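Local coordinates for putative cellulase CEL6 (Mycobacterium tuberculosis, PDB 1UP3), which probably hydrolyses internal beta-1,4-glucosidic bonds of cellulose, as a family 6 endoglucanase, at residues A30-V35 / Y284-A289; N221-A226 / S237-G242. All blocks are in the same frame, centred on the assembly; numbering follows the deposited sequence.

Contact 1 of 2, residues A30-V35 / Y284-A289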
ATOM      1  N   ALA A  30     -25.084  -2.919  -5.314  1.00 11.33           N
ATOM      2  CA  ALA A  30     -24.213  -3.960  -5.829  1.00 11.04           C
ATOM      3  C   ALA A  30     -22.757  -3.528  -5.869  1.00 10.49           C
ATOM      4  O   ALA A  30     -21.859  -4.362  -5.657  1.00 11.07           O
ATOM      5  CB  ALA A  30     -24.669  -4.367  -7.251  1.00 11.92           C
ATOM      6  N   GLU A  31     -22.533  -2.254  -6.166  1.00 10.37           N
ATOM      7  CA  GLU A  31     -21.183  -1.739  -6.313  1.00  9.87           C
ATOM      8  C   GLU A  31     -20.494  -1.698  -4.955  1.00  9.72           C
ATOM      9  O   GLU A  31     -19.342  -2.109  -4.833  1.00 10.20           O
ATOM     10  CB  GLU A  31     -21.173  -0.329  -6.917  1.00 11.21           C
ATOM     11  CG  GLU A  31     -21.643  -0.255  -8.369  1.00 12.78           C
ATOM     12  CD  GLU A  31     -23.163  -0.436  -8.525  1.00 20.88           C
ATOM     13  OE1 GLU A  31     -23.931   0.096  -7.711  1.00 24.21           O
ATOM     14  OE2 GLU A  31     -23.624  -1.149  -9.461  1.00 27.58           O
ATOM     15  N   LEU A  32     -21.182  -1.208  -3.933  1.00  8.61           N
ATOM     16  CA  LEU A  32     -20.572  -1.172  -2.604  1.00  8.45           C
ATOM     17  C   LEU A  32     -20.334  -2.571  -2.056  1.00  8.55           C
ATOM     18  O   LEU A  32     -19.308  -2.832  -1.427  1.00  9.90           O
ATOM     19  CB  LEU A  32     -21.400  -0.376  -1.611  1.00  8.39           C
ATOM     20  CG  LEU A  32     -21.485   1.110  -1.796  1.00  9.41           C
ATOM     21  CD1 LEU A  32     -22.451   1.706  -0.802  1.00  9.25           C
ATOM     22  CD2 LEU A  32     -20.094   1.750  -1.554  1.00  9.36           C
ATOM     23  N   THR A  33     -21.281  -3.481  -2.299  1.00  8.13           N
ATOM     24  CA  THR A  33     -21.118  -4.831  -1.827  1.00  8.62           C
ATOM     25  C   THR A  33     -19.876  -5.471  -2.492  1.00  8.56           C
ATOM     26  O   THR A  33     -19.127  -6.165  -1.829  1.00  8.99           O
ATOM     27  CB  THR A  33     -22.374  -5.606  -2.098  1.00  9.62           C
ATOM     28  OG1 THR A  33     -23.400  -5.141  -1.197  1.00 10.35           O
ATOM     29  CG2 THR A  33     -22.210  -7.072  -1.771  1.00 11.16           C
ATOM     30  N   SER A  34     -19.689  -5.250  -3.786  1.00  8.85           N
ATOM     31  CA  SER A  34     -18.534  -5.809  -4.514  1.00  9.49           C
ATOM     32  C   SER A  34     -17.221  -5.352  -3.909  1.00  8.33           C
ATOM     33  O   SER A  34     -16.357  -6.175  -3.580  1.00  8.30           O
ATOM     34  CB  SER A  34     -18.568  -5.408  -5.980  1.00  9.17           C
ATOM     35  OG  SER A  34     -17.468  -5.992  -6.670  1.00 12.72           O
ATOM     36  N   VAL A  35     -17.090  -4.045  -3.735  1.00  7.44           N
ATOM     37  CA  VAL A  35     -15.877  -3.465  -3.121  1.00  7.05           C
ATOM     38  C   VAL A  35     -15.674  -3.982  -1.688  1.00  7.20           C
ATOM     39  O   VAL A  35     -14.568  -4.360  -1.297  1.00  6.74           O
ATOM     40  CB  VAL A  35     -15.955  -1.903  -3.169  1.00  7.02           C
ATOM     41  CG1 VAL A  35     -14.862  -1.249  -2.336  1.00  7.72           C
ATOM     42  CG2 VAL A  35     -15.931  -1.430  -4.638  1.00  7.83           C
ATOM     43  N   TYR A 284     -17.444   7.644  -4.587  1.00  6.55           N
ATOM     44  CA  TYR A 284     -16.180   7.308  -5.235  1.00  7.52           C
ATOM     45  C   TYR A 284     -16.055   5.801  -5.469  1.00  7.13           C
ATOM     46  O   TYR A 284     -15.669   5.374  -6.590  1.00  8.22           O
ATOM     47  CB  TYR A 284     -14.988   7.798  -4.425  1.00  8.06           C
ATOM     48  CG  TYR A 284     -14.718   9.304  -4.466  1.00  7.80           C
ATOM     49  CD1 TYR A 284     -15.584  10.196  -5.093  1.00  9.63           C
ATOM     50  CD2 TYR A 284     -13.665   9.810  -3.753  1.00  8.24           C
ATOM     51  CE1 TYR A 284     -15.324  11.549  -5.089  1.00 11.22           C
ATOM     52  CE2 TYR A 284     -13.375  11.186  -3.740  1.00  9.57           C
ATOM     53  CZ  TYR A 284     -14.201  12.033  -4.424  1.00 10.23           C
ATOM     54  OH  TYR A 284     -13.941  13.406  -4.425  1.00 11.50           O
ATOM     55  N   ALA A 285     -16.396   5.007  -4.456  1.00  6.72           N
ATOM     56  CA  ALA A 285     -16.386   3.537  -4.627  1.00  6.87           C
ATOM     57  C   ALA A 285     -17.383   3.087  -5.701  1.00  7.10           C
ATOM     58  O   ALA A 285     -17.065   2.247  -6.565  1.00  7.27           O
ATOM     59  CB  ALA A 285     -16.633   2.826  -3.311  1.00  7.71           C
ATOM     60  N   ILE A 286     -18.582   3.665  -5.668  1.00  6.77           N
ATOM     61  CA  ILE A 286     -19.603   3.320  -6.655  1.00  7.97           C
ATOM     62  C   ILE A 286     -19.153   3.672  -8.073  1.00  8.75           C
ATOM     63  O   ILE A 286     -19.337   2.884  -9.003  1.00  7.76           O
ATOM     64  CB  ILE A 286     -20.925   4.005  -6.263  1.00  7.65           C
ATOM     65  CG1 ILE A 286     -21.470   3.340  -5.015  1.00 10.39           C
ATOM     66  CG2 ILE A 286     -21.967   3.935  -7.374  1.00  8.93           C
ATOM     67  CD1 ILE A 286     -22.512   4.156  -4.247  1.00 12.01           C
ATOM     68  N   ASP A 287     -18.568   4.858  -8.267  1.00  8.83           N
ATOM     69  CA  ASP A 287     -18.104   5.243  -9.601  1.00  9.42           C
ATOM     70  C   ASP A 287     -16.975   4.320 -10.127  1.00  8.19           C
ATOM     71  O   ASP A 287     -16.985   3.906 -11.295  1.00  8.94           O
ATOM     72  CB  ASP A 287     -17.674   6.708  -9.639  1.00 10.24           C
ATOM     73  CG  ASP A 287     -18.853   7.698  -9.426  1.00 17.03           C
ATOM     74  OD1 ASP A 287     -20.046   7.311  -9.462  1.00 24.29           O
ATOM     75  OD2 ASP A 287     -18.664   8.905  -9.213  1.00 24.17           O
ATOM     76  N   LEU A 288     -16.008   3.991  -9.260  1.00  7.50           N
ATOM     77  CA  LEU A 288     -14.955   3.050  -9.645  1.00  7.58           C
ATOM     78  C   LEU A 288     -15.534   1.697 -10.082  1.00  7.82           C
ATOM     79  O   LEU A 288     -15.102   1.136 -11.079  1.00  7.42           O
ATOM     80  CB  LEU A 288     -13.964   2.829  -8.497  1.00  7.42           C
ATOM     81  CG  LEU A 288     -13.037   4.031  -8.245  1.00  5.80           C
ATOM     82  CD1 LEU A 288     -12.450   3.927  -6.870  1.00  7.15           C
ATOM     83  CD2 LEU A 288     -11.897   4.115  -9.277  1.00  7.20           C
ATOM     84  N   ALA A 289     -16.508   1.193  -9.331  1.00  7.72           N
ATOM     85  CA  ALA A 289     -17.179  -0.072  -9.682  1.00  7.88           C
ATOM     86  C   ALA A 289     -18.029   0.048 -10.945  1.00  9.57           C
ATOM     87  O   ALA A 289     -17.964  -0.831 -11.838  1.00  8.98           O
ATOM     88  CB  ALA A 289     -18.061  -0.525  -8.525  1.00  9.14           C
TER
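Glu31 and Ile286 are the closest backbone neighbours, their CA atoms 5.3 Å apart, where helix 30-36 crosses helix 282-291. The axes of segments 30-35 and 284-289 run almost perpendicular (91°) and approach to 8.5 Å, a close helix-helix packing at the periphery of the distorted beta/alpha barrel of family 6. It joins the N-terminal part of the chain to its last helix. No hydrogen bond bridges the segments, which meet mainly through hydrocarbon. Leu32 and Ile286 cross obliquely: the branch carbon CG of Leu32 rests 3.9 Å from CG1 of Ile286, and CD1 of Ile286 lies almost as near. CG1 of Ile286 is anti to the carbonyl carbon (chi1 -70°), which puts this arm of the side chain against Leu32. From the same leucine, CD2 reaches the methyl of Ala285 at 4.0 Å, while Ala21 and Ala22 of helix 17-24 also touch Leu32, so that it is buried between helices 17-24 and 282-291. Val35 follows one turn after Glu31, its CG2 4.3 Å from the carbonyl O of Ala285. Glu31 uses its aliphatic stem here; bent at chi2 (73°), the chain sends its carboxylate toward the C-terminal carboxylate of Gln294, a like-charged neighbour that may raise the proton affinity of either group. The small Ala289 permits close packing under that stem, with Glu31 CB 3.5 Å from Ala289 CB and Glu31 CG 3.6 Å from that same methyl carbon.

Contact 2 of 2, residues N221-A226 / S237-G242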
ATOM      1  N   ASN A 221      -6.909   0.570 -11.356  1.00  4.98           N
ATOM      2  CA  ASN A 221      -6.200   0.652 -12.651  1.00  5.91           C
ATOM      3  C   ASN A 221      -6.850  -0.052 -13.830  1.00  5.69           C
ATOM      4  O   ASN A 221      -6.206  -0.278 -14.872  1.00  6.31           O
ATOM      5  CB  ASN A 221      -4.731   0.242 -12.499  1.00  5.40           C
ATOM      6  CG  ASN A 221      -4.541  -1.264 -12.446  1.00  7.35           C
ATOM      7  OD1 ASN A 221      -5.500  -2.021 -12.199  1.00  6.58           O
ATOM      8  ND2 ASN A 221      -3.311  -1.726 -12.698  1.00  4.44           N
ATOM      9  N   GLY A 222      -8.131  -0.391 -13.702  1.00  6.32           N
ATOM     10  CA  GLY A 222      -8.833  -1.119 -14.751  1.00  6.62           C
ATOM     11  C   GLY A 222      -9.007  -0.354 -16.035  1.00  6.72           C
ATOM     12  O   GLY A 222      -9.220  -0.985 -17.085  1.00  7.82           O
ATOM     13  N   ALA A 223      -8.928   0.985 -15.993  1.00  5.80           N
ATOM     14  CA  ALA A 223      -9.068   1.806 -17.197  1.00  6.97           C
ATOM     15  C   ALA A 223      -7.784   2.602 -17.438  1.00  7.97           C
ATOM     16  O   ALA A 223      -7.757   3.571 -18.199  1.00  9.11           O
ATOM     17  CB  ALA A 223     -10.275   2.755 -17.071  1.00  7.38           C
ATOM     18  N   GLY A 224      -6.698   2.201 -16.759  1.00  6.83           N
ATOM     19  CA  GLY A 224      -5.468   2.950 -16.854  1.00  7.08           C
ATOM     20  C   GLY A 224      -5.581   4.332 -16.225  1.00  6.57           C
ATOM     21  O   GLY A 224      -6.540   4.635 -15.489  1.00  6.54           O
ATOM     22  N   PRO A 225      -4.576   5.159 -16.457  1.00  7.76           N
ATOM     23  CA  PRO A 225      -4.494   6.490 -15.844  1.00  8.48           C
ATOM     24  C   PRO A 225      -5.305   7.573 -16.597  1.00  9.14           C
ATOM     25  O   PRO A 225      -5.596   7.443 -17.791  1.00  9.55           O
ATOM     26  CB  PRO A 225      -3.004   6.772 -15.898  1.00  9.09           C
ATOM     27  CG  PRO A 225      -2.581   6.140 -17.175  1.00  8.69           C
ATOM     28  CD  PRO A 225      -3.388   4.852 -17.259  1.00  8.22           C
ATOM     29  N   ALA A 226      -5.696   8.612 -15.880  1.00  9.72           N
ATOM     30  CA  ALA A 226      -6.273   9.812 -16.478  1.00 11.02           C
ATOM     31  C   ALA A 226      -5.204  10.499 -17.320  1.00 13.01           C
ATOM     32  O   ALA A 226      -4.021  10.247 -17.159  1.00 12.27           O
ATOM     33  CB  ALA A 226      -6.816  10.760 -15.364  1.00 10.30           C
ATOM     34  N   SER A 237     -11.573  11.407 -12.219  1.00 10.39           N
ATOM     35  CA  SER A 237     -12.759  10.732 -12.698  1.00 10.06           C
ATOM     36  C   SER A 237     -12.402   9.746 -13.815  1.00  8.74           C
ATOM     37  O   SER A 237     -11.286   9.730 -14.347  1.00 10.04           O
ATOM     38  CB  SER A 237     -13.789  11.761 -13.158  1.00 11.33           C
ATOM     39  OG  SER A 237     -13.286  12.455 -14.278  1.00 14.34           O
ATOM     40  N   GLY A 238     -13.374   8.900 -14.150  1.00  8.73           N
ATOM     41  CA  GLY A 238     -13.268   7.954 -15.252  1.00  9.33           C
ATOM     42  C   GLY A 238     -12.361   6.744 -15.041  1.00  7.98           C
ATOM     43  O   GLY A 238     -12.025   6.031 -15.996  1.00  9.99           O
ATOM     44  N   ARG A 239     -11.923   6.530 -13.802  1.00  7.69           N
ATOM     45  CA  ARG A 239     -11.084   5.381 -13.456  1.00  6.35           C
ATOM     46  C   ARG A 239     -11.970   4.197 -13.071  1.00  5.63           C
ATOM     47  O   ARG A 239     -13.099   4.374 -12.658  1.00  5.72           O
ATOM     48  CB  ARG A 239     -10.129   5.712 -12.300  1.00  6.36           C
ATOM     49  CG  ARG A 239      -9.220   6.927 -12.525  1.00  8.15           C
ATOM     50  CD  ARG A 239      -8.476   6.967 -13.846  1.00  8.87           C
ATOM     51  NE  ARG A 239      -9.199   7.728 -14.839  1.00 13.99           N
ATOM     52  CZ  ARG A 239      -9.192   7.507 -16.156  1.00 13.56           C
ATOM     53  NH1 ARG A 239      -8.568   6.487 -16.726  1.00 11.36           N
ATOM     54  NH2 ARG A 239      -9.874   8.329 -16.922  1.00 15.71           N
ATOM     55  N   ALA A 240     -11.411   2.992 -13.106  1.00  5.94           N
ATOM     56  CA  ALA A 240     -12.177   1.781 -12.847  1.00  5.92           C
ATOM     57  C   ALA A 240     -11.405   0.885 -11.921  1.00  5.80           C
ATOM     58  O   ALA A 240     -10.177   0.855 -11.983  1.00  5.88           O
ATOM     59  CB  ALA A 240     -12.430   1.073 -14.168  1.00  5.86           C
ATOM     60  N   LEU A 241     -12.119   0.125 -11.101  1.00  5.95           N
ATOM     61  CA  LEU A 241     -11.498  -0.970 -10.366  1.00  6.11           C
ATOM     62  C   LEU A 241     -10.714  -1.835 -11.341  1.00  5.71           C
ATOM     63  O   LEU A 241     -11.182  -2.117 -12.488  1.00  6.51           O
ATOM     64  CB  LEU A 241     -12.558  -1.847  -9.727  1.00  6.09           C
ATOM     65  CG  LEU A 241     -13.520  -1.188  -8.758  1.00  6.52           C
ATOM     66  CD1 LEU A 241     -14.557  -2.235  -8.361  1.00  8.16           C
ATOM     67  CD2 LEU A 241     -12.806  -0.624  -7.552  1.00  6.79           C
ATOM     68  N   GLY A 242      -9.537  -2.279 -10.879  1.00  6.09           N
ATOM     69  CA  GLY A 242      -8.722  -3.223 -11.619  1.00  6.02           C
ATOM     70  C   GLY A 242      -8.924  -4.655 -11.157  1.00  5.75           C
ATOM     71  O   GLY A 242      -9.869  -4.971 -10.403  1.00  6.60           O
TER
HETATM   72  O   HOH W   1      -8.454   3.073 -14.019  1.00  5.34           O
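Gly222 passes Gly242 with their CA atoms 3.8 Å apart, where a type I beta turn from Asn221 to Gly224 lies against the irregular segment 237-242. Neither glycine has a side chain to hold the backbones apart, and Gly222 N donates to Ala240 O at 2.9 Å while Gly222 CA makes a CA-H...O contact with Leu241 O. Beside this bond, the methyls of Ala223 and Ala240 touch, and a water accepts from both backbones, 2.9 Å from Ala223 N and 3.1 Å from Ala240 N. Asn221 lays OD1 against CA of Gly242, while its ND2 bonds to Tyr193 O and Thr195 OG1, tying the start of the turn to the entry of helix 195-208.

Farther along, Arg239 makes the largest contribution. A bend at chi3 (94°) turns NE back toward its own segment. NE (2.9 Å) and NH2 (3.3 Å) both donate to Ser237 O, a side-on grip on one oxygen in the guanidinium plane that restrains the group's rotation. NH1 extends across to Gly224 O, 3.0 Å away in a fairly straight bond (160°); that oxygen also lies close to the guanidinium plane, although NH1 stands well above the plane of its carbonyl. Ala226 packs over one face, its backbone N 3.5 Å above the plane toward the rim and its methyl against NE.

A bound polyether, probably from the crystallisation liquor, lies beside Arg239 and accepts from its backbone N. The contact folds the long connection between strands 213-217 and 254-258 upon itself and closes the base of an excursion that carries Trp233 of the glycan pocket, a loop beside the cleft of the family 6 fold.

How the contacts relate
From the N terminus, the chain reaches helix 30-36 early and then runs through the parallel sheet before helix 282-291 returns to it, so contact 1 closes a loop that includes most of the protein. Contact 2 is nested inside, closing a short loop of ten residues between strands 213-217 and 254-258. Their centres lie about 13 Å apart, and helix 282-291 connects them: Leu288 O probably accepts a hydrogen bond from Leu241 N at 3.1 Å, while Leu241 CD1 packs 3.6 Å from Ala289 CA. One helix therefore meets helix 30-36 at contact 1 and the loop between the last two strands at contact 2.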